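Local coordinates for glycosyl hydrolase family 2, TIM barrel domain protein (Parabacteroides merdae ATCC 43184, PDB 6DXU), which probably hydrolyses beta-glucuronides, as a family 2 glycoside hydrolase of the beta-glucuronidase type from a human gut bacterium, at residues E345-K356 and I373-I383. Sequence-based numbering, arbitrary orientation.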
# COMPACT_ATOMS: atom_id res chain seq x y z
N GLU D 345 -26.45 21.78 -24.24
CA GLU D 345 -27.30 22.77 -23.59
C GLU D 345 -28.58 23.02 -24.38
O GLU D 345 -29.67 23.12 -23.81
CB GLU D 345 -26.55 24.08 -23.38
CG GLU D 345 -27.47 25.16 -22.81
CD GLU D 345 -26.77 26.44 -22.41
OE1 GLU D 345 -25.56 26.57 -22.67
OE2 GLU D 345 -27.43 27.31 -21.80
N ASP D 346 -28.48 23.10 -25.71
CA ASP D 346 -29.67 23.34 -26.52
C ASP D 346 -30.67 22.20 -26.38
O ASP D 346 -31.89 22.44 -26.33
CB ASP D 346 -29.28 23.54 -27.98
CG ASP D 346 -28.68 24.90 -28.24
OD1 ASP D 346 -28.85 25.80 -27.39
OD2 ASP D 346 -28.03 25.07 -29.29
N MET D 347 -30.19 20.96 -26.33
CA MET D 347 -31.11 19.84 -26.14
C MET D 347 -31.80 19.92 -24.78
O MET D 347 -33.01 19.66 -24.67
CB MET D 347 -30.36 18.52 -26.26
CG MET D 347 -29.78 18.23 -27.62
SD MET D 347 -28.81 16.72 -27.46
CE MET D 347 -28.10 16.61 -29.10
N MET D 348 -31.05 20.26 -23.73
CA MET D 348 -31.65 20.39 -22.41
C MET D 348 -32.70 21.50 -22.37
O MET D 348 -33.77 21.33 -21.77
CB MET D 348 -30.57 20.65 -21.37
CG MET D 348 -29.55 19.51 -21.24
SD MET D 348 -28.36 19.96 -19.95
CE MET D 348 -26.87 19.10 -20.47
N ARG D 349 -32.41 22.66 -22.96
CA ARG D 349 -33.39 23.75 -22.97
C ARG D 349 -34.68 23.32 -23.67
O ARG D 349 -35.79 23.59 -23.19
CB ARG D 349 -32.82 24.99 -23.66
CG ARG D 349 -31.60 25.58 -23.00
CD ARG D 349 -31.20 26.95 -23.58
NE ARG D 349 -31.84 28.01 -22.80
CZ ARG D 349 -31.41 28.39 -21.59
NH1 ARG D 349 -30.33 27.81 -21.05
NH2 ARG D 349 -32.04 29.35 -20.93
N ARG D 350 -34.55 22.63 -24.81
CA ARG D 350 -35.74 22.19 -25.53
C ARG D 350 -36.56 21.22 -24.69
O ARG D 350 -37.79 21.34 -24.61
CB ARG D 350 -35.35 21.54 -26.86
CG ARG D 350 -36.52 20.92 -27.62
CD ARG D 350 -36.10 20.51 -29.02
NE ARG D 350 -37.21 19.92 -29.77
CZ ARG D 350 -37.06 19.28 -30.93
NH1 ARG D 350 -35.85 19.15 -31.46
NH2 ARG D 350 -38.12 18.77 -31.55
N GLU D 351 -35.89 20.27 -24.02
CA GLU D 351 -36.59 19.29 -23.21
C GLU D 351 -37.32 19.95 -22.05
O GLU D 351 -38.48 19.61 -21.75
CB GLU D 351 -35.62 18.22 -22.67
CG GLU D 351 -36.38 17.08 -22.00
CD GLU D 351 -35.49 15.96 -21.53
OE1 GLU D 351 -34.48 15.66 -22.21
OE2 GLU D 351 -35.80 15.36 -20.48
N MET D 352 -36.64 20.85 -21.34
CA MET D 352 -37.27 21.46 -20.18
C MET D 352 -38.39 22.41 -20.60
O MET D 352 -39.40 22.51 -19.91
CB MET D 352 -36.23 22.20 -19.33
CG MET D 352 -35.12 21.27 -18.75
SD MET D 352 -35.77 19.85 -17.84
CE MET D 352 -36.63 20.70 -16.51
N ARG D 353 -38.23 23.08 -21.74
CA ARG D 353 -39.32 23.89 -22.27
C ARG D 353 -40.53 23.03 -22.63
O ARG D 353 -41.68 23.42 -22.37
CB ARG D 353 -38.82 24.67 -23.49
CG ARG D 353 -39.94 25.38 -24.28
CD ARG D 353 -40.15 26.77 -23.71
NE ARG D 353 -41.31 26.80 -22.83
CZ ARG D 353 -41.50 27.71 -21.88
NH1 ARG D 353 -42.60 27.66 -21.14
NH2 ARG D 353 -40.60 28.65 -21.66
N MET D 354 -40.30 21.85 -23.23
CA MET D 354 -41.39 20.91 -23.51
C MET D 354 -42.12 20.49 -22.25
O MET D 354 -43.36 20.36 -22.25
CB MET D 354 -40.86 19.66 -24.22
CG MET D 354 -40.62 19.75 -25.71
SD MET D 354 -40.19 18.10 -26.33
CE MET D 354 -41.77 17.27 -26.25
N MET D 355 -41.38 20.23 -21.17
CA MET D 355 -42.02 19.89 -19.90
C MET D 355 -42.89 21.02 -19.39
O MET D 355 -44.04 20.80 -18.99
CB MET D 355 -40.96 19.58 -18.82
CG MET D 355 -40.26 18.30 -18.98
SD MET D 355 -39.26 18.09 -17.49
CE MET D 355 -38.26 16.73 -18.08
N LYS D 356 -42.34 22.23 -19.34
CA LYS D 356 -43.10 23.38 -18.84
C LYS D 356 -44.37 23.60 -19.67
O LYS D 356 -45.46 23.79 -19.12
CB LYS D 356 -42.21 24.62 -18.86
CG LYS D 356 -42.88 25.88 -18.37
CD LYS D 356 -43.19 25.80 -16.89
CE LYS D 356 -44.02 27.02 -16.49
NZ LYS D 356 -44.10 27.17 -15.03
N ILE D 373 -27.14 22.96 -15.68
CA ILE D 373 -28.00 23.59 -16.68
C ILE D 373 -29.46 23.24 -16.42
O ILE D 373 -30.35 24.10 -16.53
CB ILE D 373 -27.56 23.16 -18.10
CG1 ILE D 373 -26.16 23.71 -18.41
CG2 ILE D 373 -28.58 23.62 -19.16
CD1 ILE D 373 -25.51 23.04 -19.62
N ILE D 374 -29.72 21.98 -16.06
CA ILE D 374 -31.08 21.56 -15.74
C ILE D 374 -31.60 22.31 -14.52
O ILE D 374 -32.73 22.82 -14.52
CB ILE D 374 -31.13 20.04 -15.51
CG1 ILE D 374 -30.72 19.27 -16.77
CG2 ILE D 374 -32.54 19.61 -15.04
CD1 ILE D 374 -31.66 19.50 -17.98
N LEU D 375 -30.79 22.42 -13.47
CA LEU D 375 -31.25 23.11 -12.27
C LEU D 375 -31.53 24.58 -12.56
O LEU D 375 -32.51 25.14 -12.07
CB LEU D 375 -30.23 22.98 -11.14
CG LEU D 375 -30.58 21.55 -10.75
CD1 LEU D 375 -29.54 20.55 -11.19
CD2 LEU D 375 -31.02 21.42 -9.30
N ASP D 376 -30.65 25.23 -13.33
CA ASP D 376 -30.90 26.61 -13.71
C ASP D 376 -32.21 26.73 -14.48
O ASP D 376 -32.95 27.71 -14.32
CB ASP D 376 -29.74 27.16 -14.54
CG ASP D 376 -28.53 27.55 -13.71
OD1 ASP D 376 -28.62 27.75 -12.48
OD2 ASP D 376 -27.45 27.70 -14.33
N LEU D 377 -32.50 25.76 -15.35
CA LEU D 377 -33.75 25.81 -16.11
C LEU D 377 -34.96 25.63 -15.20
O LEU D 377 -36.00 26.25 -15.42
CB LEU D 377 -33.74 24.76 -17.22
CG LEU D 377 -32.89 25.15 -18.43
CD1 LEU D 377 -32.56 23.94 -19.29
CD2 LEU D 377 -33.66 26.21 -19.24
N CYS D 378 -34.84 24.79 -14.17
CA CYS D 378 -35.94 24.64 -13.22
C CYS D 378 -36.19 25.94 -12.46
O CYS D 378 -37.35 26.31 -12.21
CB CYS D 378 -35.68 23.49 -12.25
SG CYS D 378 -35.73 21.84 -13.05
N ASP D 379 -35.12 26.63 -12.06
CA ASP D 379 -35.29 27.94 -11.43
C ASP D 379 -36.00 28.91 -12.36
O ASP D 379 -36.86 29.69 -11.93
CB ASP D 379 -33.94 28.54 -11.05
CG ASP D 379 -33.26 27.84 -9.89
OD1 ASP D 379 -33.91 27.09 -9.12
OD2 ASP D 379 -32.04 28.07 -9.74
N GLU D 380 -35.60 28.92 -13.64
CA GLU D 380 -36.10 29.92 -14.58
C GLU D 380 -37.49 29.60 -15.08
O GLU D 380 -38.25 30.52 -15.40
CB GLU D 380 -35.17 30.02 -15.79
CG GLU D 380 -33.83 30.64 -15.47
CD GLU D 380 -32.87 30.54 -16.63
OE1 GLU D 380 -33.33 30.23 -17.76
OE2 GLU D 380 -31.66 30.77 -16.41
N LEU D 381 -37.83 28.32 -15.17
CA LEU D 381 -39.12 27.94 -15.72
C LEU D 381 -40.19 27.72 -14.66
O LEU D 381 -41.37 27.65 -15.01
CB LEU D 381 -38.98 26.66 -16.55
CG LEU D 381 -38.18 26.79 -17.85
CD1 LEU D 381 -37.89 25.40 -18.39
CD2 LEU D 381 -38.95 27.60 -18.88
N GLY D 382 -39.81 27.57 -13.39
CA GLY D 382 -40.76 27.36 -12.32
C GLY D 382 -41.12 25.90 -12.10
O GLY D 382 -42.29 25.53 -12.12
N ILE D 383 -40.11 25.05 -11.88
CA ILE D 383 -40.30 23.62 -11.68
C ILE D 383 -39.61 23.25 -10.38
O ILE D 383 -38.38 23.36 -10.28
CB ILE D 383 -39.75 22.79 -12.84
CG1 ILE D 383 -40.43 23.19 -14.16
CG2 ILE D 383 -39.91 21.28 -12.56
CD1 ILE D 383 -39.81 22.50 -15.39
O HOH W 1 -29.56 26.74 -17.92
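Met352 of helix 345-357 is a knob in the hole formed by Ile374, Leu377, Cys378 and Leu381 of helix 372-381. Its CG lies against Leu377 CD1 at 3.7 Å, and bends at chi2 and chi3 curl the chain so that CE touches both Cys378 SG and Ile383 CD1, 3.8 Å from each. One turn earlier, Met348 CB meets Ile374 CD1 at 3.7 Å, while its SD rests on Ile373 CB and CG2. Packing here is close and apolar. The other flank is polar and looser. Leu377 CD2 lies 3.8 Å above the centre of the Arg349 guanidinium. Arg349 NH1 pairs with Glu345 OE2 at 3.0 Å. NH2 of Arg349 reaches Glu380 OE1 at a long 3.5 Å, guanidinium and carboxylate planes 48° apart. Arg32 and Arg304 hold the other oxygens of Glu345 and Glu380, and a water donates to Ile373 O, with a weak link to Arg349 NH1. Exposed Arg353, salt-bridged to Asp357, lays a guanidinium face over Leu381 CD2. At the C-terminal end Lys356 NZ donates to Leu381 O, 2.8 Å away, with a C=O...N angle of 163°. A methionine here lacks the amine and would probably leave that carbonyl without its mate. Gly382, with positive phi, then turns the chain into strand 384-388. The two helices, inclined at 36°, are neighbours in the TIM barrel, and Met355, Cys378 and Ile383 pack on Ile363 of the intervening parallel strand 362-364.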